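Putative glucoamylase (Bacteroides uniformis, PDB 4GL3) probably hydrolyses glycosidic bonds in glucose-containing carbohydrates, as expected of a glucoamylase, although its true substrate is not established. Local coordinates at residues F27-W31 / S375-I379; E37-E43 / H103-K108. All coordinates share one frame. Numbering follows the deposited sequence.

How the contacts relate
Helix 15-27 runs into a long loop that supplies the first segment of both contacts: 27-31 for contact 1 and, a few residues on, 37-43 for contact 2. After strand 51-53 and helices 54-69 and 75-90, strand 104-106 comes back beside the loop, and contact 2 closes the ring of 59 intervening residues. This ring is nested within the far larger one of 343 residues that contact 1 closes, where 375-379 leads into helix 378-393. The two also touch: Y29 OH lies 2.6 Å from H42 O and A378 N 3.1 Å from E43 O, both probable hydrogen bonds. Through this loop, the N-terminal helix, the small antiparallel sheet and a late helix are tied together.

Contact 1 of 2, residues F27-W31 / S375-I379; sequences FRYFW and SYLAI
Y29 is the long arm of this buried contact. Residues 28-30 have helical phi/psi just beyond helix 15-27, with F30 N hydrogen-bonded to F27 O at 3.0 Å, and from this turn the t rotamer of Y29 (chi1 -171°) sends its ring toward 375-379. The nearest CA pair is Y29 and A378, 7.5 Å apart. The ring spans the extended residues 376-377 and the first helical residue, A378: CE2 lies 3.8 Å from CB of Y376 and CE1 3.8 Å from CB of A378. The bare methyl of A378 leaves room for the ring where helix 378-393 begins, with L377 as its N-cap residue. An N-terminal turn thus packs on the start of a late helix, within a family of the six-hairpin glycosidase clan, whose members typically fold as (alpha/alpha)6 barrels. Tyrosine's polar tip is not wasted: its OH is hydrogen-bonded to H42 O, while the A378 backbone pairs with that of E43. F30 (m) comes in beside it, its CE1 4.2 Å from CB of A378 and its CZ 3.5 Å from A378 O, a carbonyl that the weakly positive CH edge tolerates near the ring plane. The Y376 ring leads away, edge-to-face on Y359.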
ATOM      1  N   PHE A  27      -4.510  -4.723  13.632  1.00 27.43           N
ATOM      2  CA  PHE A  27      -3.959  -3.486  14.179  1.00 29.44           C
ATOM      3  C   PHE A  27      -2.805  -3.777  15.161  1.00 28.87           C
ATOM      4  O   PHE A  27      -1.869  -2.980  15.296  1.00 30.09           O
ATOM      5  CB  PHE A  27      -5.081  -2.661  14.822  1.00 31.64           C
ATOM      6  CG  PHE A  27      -4.632  -1.386  15.473  1.00 29.08           C
ATOM      7  CD1 PHE A  27      -4.322  -0.281  14.712  1.00 35.47           C
ATOM      8  CD2 PHE A  27      -4.551  -1.291  16.841  1.00 30.63           C
ATOM      9  CE1 PHE A  27      -3.928   0.904  15.311  1.00 36.48           C
ATOM     10  CE2 PHE A  27      -4.144  -0.117  17.459  1.00 31.53           C
ATOM     11  CZ  PHE A  27      -3.838   0.993  16.686  1.00 29.61           C
ATOM     12  N   ARG A  28      -2.881  -4.910  15.845  1.00 27.92           N
ATOM     13  CA  ARG A  28      -1.816  -5.329  16.756  1.00 27.93           C
ATOM     14  C   ARG A  28      -0.427  -5.331  16.073  1.00 26.70           C
ATOM     15  O   ARG A  28       0.558  -5.081  16.735  1.00 27.18           O
ATOM     16  CB  ARG A  28      -2.090  -6.730  17.311  1.00 27.99           C
ATOM     17  CG  ARG A  28      -3.176  -6.832  18.364  1.00 30.14           C
ATOM     18  CD  ARG A  28      -3.562  -8.290  18.537  1.00 32.34           C
ATOM     19  NE  ARG A  28      -4.585  -8.547  19.543  1.00 32.37           N
ATOM     20  CZ  ARG A  28      -4.952  -9.766  19.942  1.00 31.61           C
ATOM     21  NH1 ARG A  28      -4.393 -10.862  19.403  1.00 31.56           N
ATOM     22  NH2 ARG A  28      -5.860  -9.900  20.894  1.00 33.93           N
ATOM     23  N   TYR A  29      -0.377  -5.663  14.783  1.00 28.30           N
ATOM     24  CA  TYR A  29       0.884  -5.721  14.051  1.00 29.54           C
ATOM     25  C   TYR A  29       1.595  -4.349  14.067  1.00 29.06           C
ATOM     26  O   TYR A  29       2.808  -4.294  14.103  1.00 27.26           O
ATOM     27  CB  TYR A  29       0.673  -6.209  12.598  1.00 28.78           C
ATOM     28  CG  TYR A  29       1.967  -6.499  11.868  1.00 27.28           C
ATOM     29  CD1 TYR A  29       2.683  -5.472  11.240  1.00 26.43           C
ATOM     30  CD2 TYR A  29       2.511  -7.790  11.845  1.00 30.93           C
ATOM     31  CE1 TYR A  29       3.890  -5.707  10.605  1.00 25.80           C
ATOM     32  CE2 TYR A  29       3.737  -8.043  11.204  1.00 29.96           C
ATOM     33  CZ  TYR A  29       4.420  -7.003  10.572  1.00 28.46           C
ATOM     34  OH  TYR A  29       5.641  -7.223   9.944  1.00 27.23           O
ATOM     35  N   PHE A  30       0.818  -3.270  13.951  1.00 25.79           N
ATOM     36  CA  PHE A  30       1.334  -1.946  13.816  1.00 25.77           C
ATOM     37  C   PHE A  30       1.441  -1.177  15.118  1.00 26.61           C
ATOM     38  O   PHE A  30       2.102  -0.142  15.151  1.00 30.95           O
ATOM     39  CB  PHE A  30       0.457  -1.165  12.842  1.00 26.24           C
ATOM     40  CG  PHE A  30       0.507  -1.720  11.473  1.00 26.91           C
ATOM     41  CD1 PHE A  30       1.639  -1.515  10.682  1.00 22.42           C
ATOM     42  CD2 PHE A  30      -0.488  -2.575  11.025  1.00 26.87           C
ATOM     43  CE1 PHE A  30       1.725  -2.071   9.434  1.00 23.11           C
ATOM     44  CE2 PHE A  30      -0.410  -3.149   9.765  1.00 26.88           C
ATOM     45  CZ  PHE A  30       0.704  -2.885   8.956  1.00 24.92           C
ATOM     46  N   TRP A  31       0.749  -1.641  16.154  1.00 29.43           N
ATOM     47  CA  TRP A  31       0.718  -0.974  17.428  1.00 30.29           C
ATOM     48  C   TRP A  31       1.607  -1.734  18.426  1.00 30.91           C
ATOM     49  O   TRP A  31       2.682  -1.278  18.757  1.00 34.06           O
ATOM     50  CB  TRP A  31      -0.730  -0.830  17.959  1.00 32.03           C
ATOM     51  CG  TRP A  31      -0.754   0.006  19.166  1.00 31.27           C
ATOM     52  CD1 TRP A  31      -0.767  -0.420  20.460  1.00 33.63           C
ATOM     53  CD2 TRP A  31      -0.693   1.428  19.205  1.00 29.42           C
ATOM     54  NE1 TRP A  31      -0.740   0.663  21.302  1.00 32.37           N
ATOM     55  CE2 TRP A  31      -0.692   1.808  20.548  1.00 32.38           C
ATOM     56  CE3 TRP A  31      -0.683   2.423  18.222  1.00 28.44           C
ATOM     57  CZ2 TRP A  31      -0.664   3.135  20.942  1.00 32.82           C
ATOM     58  CZ3 TRP A  31      -0.664   3.733  18.613  1.00 29.91           C
ATOM     59  CH2 TRP A  31      -0.637   4.083  19.952  1.00 28.52           C
ATOM     60  N   SER A 375       3.770 -16.583   8.733  1.00 30.25           N
ATOM     61  CA  SER A 375       4.196 -15.225   8.832  1.00 31.36           C
ATOM     62  C   SER A 375       3.038 -14.236   8.697  1.00 28.57           C
ATOM     63  O   SER A 375       1.949 -14.550   8.208  1.00 31.30           O
ATOM     64  CB  SER A 375       5.166 -14.939   7.669  1.00 30.64           C
ATOM     65  OG  SER A 375       4.532 -15.341   6.475  1.00 31.64           O
ATOM     66  N   TYR A 376       3.336 -13.031   9.125  1.00 28.02           N
ATOM     67  CA  TYR A 376       2.609 -11.809   8.787  1.00 27.99           C
ATOM     68  C   TYR A 376       3.607 -10.790   8.220  1.00 28.77           C
ATOM     69  O   TYR A 376       4.738 -10.669   8.731  1.00 27.39           O
ATOM     70  CB  TYR A 376       2.008 -11.191  10.050  1.00 28.65           C
ATOM     71  CG  TYR A 376       1.138 -12.097  10.831  1.00 29.00           C
ATOM     72  CD1 TYR A 376       1.657 -12.937  11.783  1.00 30.44           C
ATOM     73  CD2 TYR A 376      -0.240 -12.134  10.583  1.00 32.08           C
ATOM     74  CE1 TYR A 376       0.820 -13.783  12.516  1.00 33.13           C
ATOM     75  CE2 TYR A 376      -1.067 -12.975  11.282  1.00 34.37           C
ATOM     76  CZ  TYR A 376      -0.539 -13.798  12.243  1.00 40.27           C
ATOM     77  OH  TYR A 376      -1.391 -14.639  12.938  1.00 46.42           O
ATOM     78  N   LEU A 377       3.189 -10.055   7.201  1.00 26.02           N
ATOM     79  CA  LEU A 377       4.002  -9.023   6.553  1.00 30.58           C
ATOM     80  C   LEU A 377       3.314  -7.669   6.666  1.00 27.21           C
ATOM     81  O   LEU A 377       2.109  -7.552   6.407  1.00 26.20           O
ATOM     82  CB  LEU A 377       4.201  -9.361   5.072  1.00 30.70           C
ATOM     83  CG  LEU A 377       5.314 -10.327   4.675  1.00 32.79           C
ATOM     84  CD1 LEU A 377       5.210 -11.650   5.411  1.00 29.94           C
ATOM     85  CD2 LEU A 377       5.287 -10.551   3.138  1.00 29.27           C
ATOM     86  N   ALA A 378       4.084  -6.632   7.008  1.00 26.48           N
ATOM     87  CA  ALA A 378       3.543  -5.258   7.045  1.00 26.07           C
ATOM     88  C   ALA A 378       2.778  -4.897   5.787  1.00 27.93           C
ATOM     89  O   ALA A 378       1.714  -4.261   5.854  1.00 24.58           O
ATOM     90  CB  ALA A 378       4.651  -4.212   7.245  1.00 21.14           C
ATOM     91  N   ILE A 379       3.361  -5.180   4.629  1.00 24.88           N
ATOM     92  CA  ILE A 379       2.769  -4.667   3.382  1.00 25.51           C
ATOM     93  C   ILE A 379       1.487  -5.426   2.970  1.00 26.24           C
ATOM     94  O   ILE A 379       0.755  -4.945   2.153  1.00 26.50           O
ATOM     95  CB  ILE A 379       3.785  -4.612   2.194  1.00 25.06           C
ATOM     96  CG1 ILE A 379       4.301  -6.015   1.852  1.00 26.86           C
ATOM     97  CG2 ILE A 379       4.919  -3.583   2.491  1.00 20.27           C
ATOM     98  CD1 ILE A 379       5.410  -6.083   0.773  1.00 30.19           C
TER

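Contact 2 of 2, residues E37-E43 / H103-K108; sequences ESGLAHE and HWMNGK
L40 lays its CD1 against the selenium of selenomethionine M105, with CD1 and SE 3.8 Å apart; its m,t rotamer carries CD1 there, and both flexible apolar chains also pack on F88 of helix 75-90. Their segments run roughly antiparallel, with end-to-end directions 147° apart. They are closest at one end (CA atoms of E37 and K108 5.4 Å apart, of S38 and G107 6.1 Å) and wider at the other (E43 to W104, 8.1 Å). At the close end S38 gives a hydrogen bond from OG to G107 O (2.8 Å) and accepts from L40 N at 3.3 Å, making an ST turn through G39 (phi 80°). G107 joins through its carbonyl O, which also lies 4.0 Å from E37 CB. Beside it, one water bridges E37 OE1 and K108 NZ, 2.8 Å from each, an acid and an amine suiting its two ends; K108 has its salt bridge with E50. At the wide end E43 (chi1 161°) is long enough to cross the gap: W104 NE1 donates to its OE1 at 3.2 Å, in the plane of the indole. N106 OD1 accepts from K108 N at 2.8 Å, an Asx turn. An irregular loop is thus joined by side-chain bonds to 103-108, and by the A41 backbone to T53 of strand 51-53, in a three-stranded antiparallel sheet whose central strand, 104-106, is the first arm of a beta hairpin with 112-113.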
ATOM      1  N   GLU A  37      11.367   1.892  19.826  1.00 30.65           N
ATOM      2  CA  GLU A  37      12.199   3.096  19.819  1.00 34.55           C
ATOM      3  C   GLU A  37      11.640   4.066  18.802  1.00 32.88           C
ATOM      4  O   GLU A  37      11.751   5.260  18.980  1.00 35.50           O
ATOM      5  CB  GLU A  37      13.689   2.765  19.485  1.00 40.43           C
ATOM      6  CG  GLU A  37      14.372   1.744  20.431  1.00 49.05           C
ATOM      7  CD  GLU A  37      13.974   0.246  20.233  1.00 51.78           C
ATOM      8  OE1 GLU A  37      13.163  -0.111  19.321  1.00 39.54           O
ATOM      9  OE2 GLU A  37      14.510  -0.598  20.991  1.00 53.25           O
ATOM     10  N   SER A  38      11.023   3.556  17.737  1.00 28.63           N
ATOM     11  CA  SER A  38      10.661   4.393  16.605  1.00 27.76           C
ATOM     12  C   SER A  38       9.185   4.426  16.249  1.00 28.60           C
ATOM     13  O   SER A  38       8.767   5.368  15.585  1.00 28.90           O
ATOM     14  CB  SER A  38      11.425   3.924  15.365  1.00 29.38           C
ATOM     15  OG  SER A  38      11.141   2.559  15.037  1.00 26.36           O
ATOM     16  N   GLY A  39       8.423   3.378  16.619  1.00 26.06           N
ATOM     17  CA  GLY A  39       7.042   3.183  16.144  1.00 29.66           C
ATOM     18  C   GLY A  39       6.906   2.599  14.746  1.00 29.27           C
ATOM     19  O   GLY A  39       5.785   2.378  14.245  1.00 27.46           O
ATOM     20  N   LEU A  40       8.028   2.336  14.099  1.00 25.10           N
ATOM     21  CA  LEU A  40       8.011   1.784  12.754  1.00 23.88           C
ATOM     22  C   LEU A  40       7.654   0.293  12.760  1.00 24.93           C
ATOM     23  O   LEU A  40       7.800  -0.418  13.778  1.00 22.70           O
ATOM     24  CB  LEU A  40       9.363   2.014  12.035  1.00 24.19           C
ATOM     25  CG  LEU A  40       9.855   3.447  11.811  1.00 26.12           C
ATOM     26  CD1 LEU A  40      11.269   3.478  11.188  1.00 26.14           C
ATOM     27  CD2 LEU A  40       8.826   4.228  10.963  1.00 24.28           C
ATOM     28  N   ALA A  41       7.144  -0.149  11.616  1.00 24.08           N
ATOM     29  CA  ALA A  41       6.675  -1.516  11.422  1.00 25.13           C
ATOM     30  C   ALA A  41       7.805  -2.429  10.988  1.00 25.07           C
ATOM     31  O   ALA A  41       8.676  -2.051  10.180  1.00 25.55           O
ATOM     32  CB  ALA A  41       5.554  -1.529  10.369  1.00 22.47           C
ATOM     33  N   HIS A  42       7.834  -3.624  11.555  1.00 24.57           N
ATOM     34  CA  HIS A  42       8.676  -4.697  11.054  1.00 24.32           C
ATOM     35  C   HIS A  42       8.225  -5.099   9.637  1.00 27.82           C
ATOM     36  O   HIS A  42       7.025  -5.078   9.309  1.00 24.55           O
ATOM     37  CB  HIS A  42       8.577  -5.948  11.927  1.00 27.80           C
ATOM     38  CG  HIS A  42       9.335  -5.881  13.201  1.00 31.59           C
ATOM     39  ND1 HIS A  42       8.793  -5.392  14.371  1.00 40.97           N
ATOM     40  CD2 HIS A  42      10.580  -6.299  13.506  1.00 28.34           C
ATOM     41  CE1 HIS A  42       9.694  -5.475  15.330  1.00 33.27           C
ATOM     42  NE2 HIS A  42      10.787  -6.022  14.831  1.00 36.57           N
ATOM     43  N   GLU A  43       9.178  -5.515   8.807  1.00 25.90           N
ATOM     44  CA  GLU A  43       8.852  -6.013   7.487  1.00 26.14           C
ATOM     45  C   GLU A  43       8.007  -7.275   7.602  1.00 25.06           C
ATOM     46  O   GLU A  43       7.104  -7.501   6.790  1.00 27.59           O
ATOM     47  CB  GLU A  43      10.143  -6.295   6.668  1.00 31.93           C
ATOM     48  CG  GLU A  43      10.003  -7.229   5.440  1.00 42.24           C
ATOM     49  CD  GLU A  43       9.382  -6.655   4.111  1.00 55.98           C
ATOM     50  OE1 GLU A  43       9.350  -5.384   3.792  1.00 42.59           O
ATOM     51  OE2 GLU A  43       8.918  -7.569   3.330  1.00 44.50           O
ATOM     52  N   HIS A 103      14.421   1.516   1.580  1.00 21.60           N
ATOM     53  CA  HIS A 103      13.347   0.526   1.708  1.00 20.12           C
ATOM     54  C   HIS A 103      13.355   0.009   3.164  1.00 22.19           C
ATOM     55  O   HIS A 103      12.322  -0.012   3.822  1.00 22.66           O
ATOM     56  CB  HIS A 103      13.575  -0.549   0.665  1.00 21.21           C
ATOM     57  CG  HIS A 103      12.517  -1.616   0.576  1.00 23.55           C
ATOM     58  ND1 HIS A 103      12.418  -2.451  -0.532  1.00 24.34           N
ATOM     59  CD2 HIS A 103      11.560  -2.027   1.446  1.00 27.21           C
ATOM     60  CE1 HIS A 103      11.420  -3.308  -0.336  1.00 27.95           C
ATOM     61  NE2 HIS A 103      10.890  -3.078   0.858  1.00 22.29           N
ATOM     62  N   TRP A 104      14.518  -0.428   3.635  1.00 19.30           N
ATOM     63  CA  TRP A 104      14.679  -0.947   4.994  1.00 20.22           C
ATOM     64  C   TRP A 104      15.637  -0.073   5.799  1.00 24.31           C
ATOM     65  O   TRP A 104      16.624   0.407   5.264  1.00 20.91           O
ATOM     66  CB  TRP A 104      15.265  -2.355   4.952  1.00 23.15           C
ATOM     67  CG  TRP A 104      14.317  -3.445   4.537  1.00 23.55           C
ATOM     68  CD1 TRP A 104      12.994  -3.351   4.360  1.00 25.07           C
ATOM     69  CD2 TRP A 104      14.663  -4.806   4.291  1.00 24.49           C
ATOM     70  NE1 TRP A 104      12.467  -4.574   4.017  1.00 25.69           N
ATOM     71  CE2 TRP A 104      13.477  -5.484   3.963  1.00 28.07           C
ATOM     72  CE3 TRP A 104      15.869  -5.517   4.319  1.00 27.60           C
ATOM     73  CZ2 TRP A 104      13.438  -6.850   3.659  1.00 30.90           C
ATOM     74  CZ3 TRP A 104      15.837  -6.893   4.039  1.00 32.43           C
ATOM     75  CH2 TRP A 104      14.623  -7.537   3.704  1.00 33.08           C
HETATM   76  N   MSE A 105      15.328   0.114   7.074  1.00 24.86           N
HETATM   77  CA  MSE A 105      16.243   0.702   8.049  1.00 22.15           C
HETATM   78  C   MSE A 105      16.151  -0.007   9.390  1.00 24.18           C
HETATM   79  O   MSE A 105      15.175  -0.763   9.676  1.00 25.04           O
HETATM   80  CB  MSE A 105      15.960   2.212   8.272  1.00 24.08           C
HETATM   81  CG  MSE A 105      14.614   2.541   8.776  1.00 25.14           C
HETATM   82 SE   MSE A 105      14.396   4.415   9.331  0.75 20.46          SE
HETATM   83  CE  MSE A 105      14.863   5.243   7.658  1.00 20.41           C
ATOM     84  N   ASN A 106      17.181   0.195  10.198  1.00 22.29           N
ATOM     85  CA  ASN A 106      17.195  -0.370  11.517  1.00 23.46           C
ATOM     86  C   ASN A 106      16.161   0.394  12.347  1.00 25.81           C
ATOM     87  O   ASN A 106      16.245   1.613  12.449  1.00 23.41           O
ATOM     88  CB  ASN A 106      18.591  -0.287  12.083  1.00 23.97           C
ATOM     89  CG  ASN A 106      18.718  -0.899  13.445  1.00 29.58           C
ATOM     90  OD1 ASN A 106      18.023  -0.503  14.392  1.00 24.45           O
ATOM     91  ND2 ASN A 106      19.655  -1.819  13.585  1.00 26.93           N
ATOM     92  N   GLY A 107      15.194  -0.319  12.920  1.00 27.07           N
ATOM     93  CA  GLY A 107      14.093   0.307  13.671  1.00 26.87           C
ATOM     94  C   GLY A 107      14.467   0.901  15.034  1.00 28.18           C
ATOM     95  O   GLY A 107      13.677   1.575  15.642  1.00 26.61           O
ATOM     96  N   LYS A 108      15.689   0.637  15.498  1.00 28.17           N
ATOM     97  CA  LYS A 108      16.231   1.267  16.682  1.00 30.54           C
ATOM     98  C   LYS A 108      17.192   2.420  16.329  1.00 33.75           C
ATOM     99  O   LYS A 108      17.101   3.450  16.920  1.00 29.22           O
ATOM    100  CB  LYS A 108      16.986   0.267  17.570  1.00 39.76           C
ATOM    101  CG  LYS A 108      16.331  -1.098  17.769  1.00 54.40           C
ATOM    102  CD  LYS A 108      17.206  -1.981  18.678  1.00 73.50           C
ATOM    103  CE  LYS A 108      16.484  -3.211  19.233  1.00 73.47           C
ATOM    104  NZ  LYS A 108      15.744  -3.982  18.190  1.00 62.69           N
TER
HETATM  105  O   HOH W   1      13.363  -2.516  17.898  1.00 39.62           O